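Local coordinates for GlcNAc Inducible Gene 2, GIG2 (Candida albicans, PDB 6AKZ), which binds iron(III) and is probably an oxygenase of the DUF1479 family within the cupin clan, its gene being induced by GlcNAc, at residues N47-E52 with L278-A283. Sequence-based numbering, arbitrary orientation.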
loop_
_atom_site.group_PDB
_atom_site.type_symbol
_atom_site.label_atom_id
_atom_site.label_comp_id
_atom_site.label_asym_id
_atom_site.label_seq_id
_atom_site.Cartn_x
_atom_site.Cartn_y
_atom_site.Cartn_z
ATOM N N ASN A 47 -3.674 -7.768 23.390
ATOM C CA ASN A 47 -3.397 -9.113 23.904
ATOM C C ASN A 47 -4.571 -10.059 23.680
ATOM O O ASN A 47 -4.377 -11.220 23.276
ATOM C CB ASN A 47 -2.969 -9.063 25.360
ATOM C CG ASN A 47 -2.273 -10.345 25.777
ATOM O OD1 ASN A 47 -1.556 -10.974 24.978
ATOM N ND2 ASN A 47 -2.532 -10.784 26.989
ATOM N N LYS A 48 -5.778 -9.558 23.836
ATOM C CA LYS A 48 -6.948 -10.332 23.549
ATOM C C LYS A 48 -7.082 -10.677 22.051
ATOM O O LYS A 48 -7.229 -11.856 21.703
ATOM C CB LYS A 48 -8.231 -9.647 23.979
ATOM C CG LYS A 48 -8.474 -9.563 25.470
ATOM C CD LYS A 48 -9.626 -8.608 25.837
ATOM C CE LYS A 48 -10.851 -8.688 24.929
ATOM N NZ LYS A 48 -11.521 -10.032 24.956
ATOM N N GLU A 49 -6.946 -9.673 21.173
ATOM C CA GLU A 49 -7.341 -9.869 19.769
ATOM C C GLU A 49 -6.192 -10.600 19.074
ATOM O O GLU A 49 -6.459 -11.460 18.224
ATOM C CB GLU A 49 -7.609 -8.555 19.071
ATOM C CG GLU A 49 -7.903 -8.713 17.568
ATOM C CD GLU A 49 -8.477 -7.492 16.859
ATOM O OE1 GLU A 49 -9.587 -7.059 17.253
ATOM O OE2 GLU A 49 -7.859 -6.976 15.867
ATOM N N PHE A 50 -4.943 -10.301 19.419
ATOM C CA PHE A 50 -3.799 -10.905 18.673
ATOM C C PHE A 50 -3.614 -12.351 19.119
ATOM O O PHE A 50 -3.204 -13.179 18.313
ATOM C CB PHE A 50 -2.467 -10.160 18.705
ATOM C CG PHE A 50 -2.467 -8.803 18.036
ATOM C CD1 PHE A 50 -3.625 -8.226 17.469
ATOM C CD2 PHE A 50 -1.273 -8.103 17.966
ATOM C CE1 PHE A 50 -3.587 -6.963 16.895
ATOM C CE2 PHE A 50 -1.226 -6.867 17.333
ATOM C CZ PHE A 50 -2.404 -6.288 16.826
ATOM N N THR A 51 -3.985 -12.652 20.371
ATOM C CA THR A 51 -4.102 -14.011 20.799
ATOM C C THR A 51 -5.097 -14.761 19.942
ATOM O O THR A 51 -4.785 -15.907 19.534
ATOM C CB THR A 51 -4.429 -14.079 22.297
ATOM O OG1 THR A 51 -3.334 -13.574 23.049
ATOM C CG2 THR A 51 -4.737 -15.518 22.763
ATOM N N GLU A 52 -6.307 -14.221 19.746
ATOM C CA GLU A 52 -7.317 -14.894 18.945
ATOM C C GLU A 52 -6.773 -15.140 17.526
ATOM O O GLU A 52 -6.884 -16.189 17.004
ATOM C CB GLU A 52 -8.635 -14.130 18.962
ATOM C CG GLU A 52 -9.671 -14.703 18.050
ATOM C CD GLU A 52 -11.019 -13.974 18.009
ATOM O OE1 GLU A 52 -11.664 -13.971 19.078
ATOM O OE2 GLU A 52 -11.549 -13.573 16.895
ATOM N N LEU A 278 -6.130 -3.814 11.512
ATOM C CA LEU A 278 -5.629 -2.559 10.971
ATOM C C LEU A 278 -5.557 -1.460 12.041
ATOM O O LEU A 278 -4.524 -0.805 12.210
ATOM C CB LEU A 278 -6.488 -2.161 9.739
ATOM C CG LEU A 278 -6.173 -0.880 9.038
ATOM C CD1 LEU A 278 -4.734 -0.861 8.562
ATOM C CD2 LEU A 278 -7.133 -0.796 7.810
ATOM N N LYS A 279 -6.676 -1.235 12.734
ATOM C CA LYS A 279 -6.770 -0.220 13.730
ATOM C C LYS A 279 -5.843 -0.470 14.888
ATOM O O LYS A 279 -5.144 0.474 15.299
ATOM C CB LYS A 279 -8.197 -0.054 14.252
ATOM C CG LYS A 279 -8.452 1.141 15.142
ATOM C CD LYS A 279 -9.840 1.012 15.784
ATOM C CE LYS A 279 -10.949 1.358 14.832
ATOM N NZ LYS A 279 -12.255 1.037 15.448
ATOM N N LEU A 280 -5.836 -1.654 15.466
ATOM C CA LEU A 280 -4.930 -1.903 16.593
ATOM C C LEU A 280 -3.485 -1.757 16.193
ATOM O O LEU A 280 -2.646 -1.230 16.963
ATOM C CB LEU A 280 -5.187 -3.281 17.206
ATOM C CG LEU A 280 -6.487 -3.476 17.906
ATOM C CD1 LEU A 280 -6.607 -4.856 18.483
ATOM C CD2 LEU A 280 -6.727 -2.448 18.972
ATOM N N SER A 281 -3.147 -2.258 15.002
ATOM C CA SER A 281 -1.812 -2.088 14.480
ATOM C C SER A 281 -1.315 -0.621 14.447
ATOM O O SER A 281 -0.228 -0.311 14.919
ATOM C CB SER A 281 -1.634 -2.736 13.122
ATOM O OG SER A 281 -1.597 -4.171 13.169
ATOM N N MET A 282 -2.081 0.237 13.826
ATOM C CA MET A 282 -1.671 1.604 13.691
ATOM C C MET A 282 -1.749 2.421 15.000
ATOM O O MET A 282 -0.992 3.334 15.192
ATOM C CB MET A 282 -2.397 2.306 12.537
ATOM C CG MET A 282 -2.041 1.773 11.151
ATOM S SD MET A 282 -0.275 1.702 10.829
ATOM C CE MET A 282 0.262 3.394 11.021
ATOM N N ALA A 283 -2.641 2.068 15.885
ATOM C CA ALA A 283 -2.696 2.727 17.202
ATOM C C ALA A 283 -1.367 2.406 17.858
ATOM O O ALA A 283 -0.740 3.261 18.420
ATOM C CB ALA A 283 -3.880 2.221 17.995
HETATM O O HOH W 1 -7.801 -3.738 14.652
#
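The F50 ring meets L280 and S281 obliquely: its CE1 lies 4.0 Å from CD1 of L280, and CZ is 4.3 Å from OG of S281. F50 and L280 run past each other in opposite directions. At the second flat group, the methyl CD1 of L280 stands over one face of the E49 carboxylate, 3.6 Å from its CD. CG of E49 is anti to the backbone N (chi1 175°) and the chain is extended beyond it, which carries the carboxylate across to L280. This methyl thus lies in the corner formed by E49 and the F50 ring, while L42, E45 and I46 of helix 32-56 also touch L280. Segments 47-52 and 278-283, on helices 32-56 and 278-287, cross at -126° and share no direct hydrogen bond. A water accepts from L280 N at 3.0 Å and donates weakly to E49 OE2, whose stronger partner is S277 OG; S281 OG in turn bonds to S277 O. The S281 side chain is about 14 Å from the bound iron, outside its first shell. The chemistry implies a mixed contact, one leucine methyl meeting both a carboxylate face and an aromatic ring, where S277 and water tie E49 to the N-terminal end of helix 278-287, whose dipole would probably favour its negative charge.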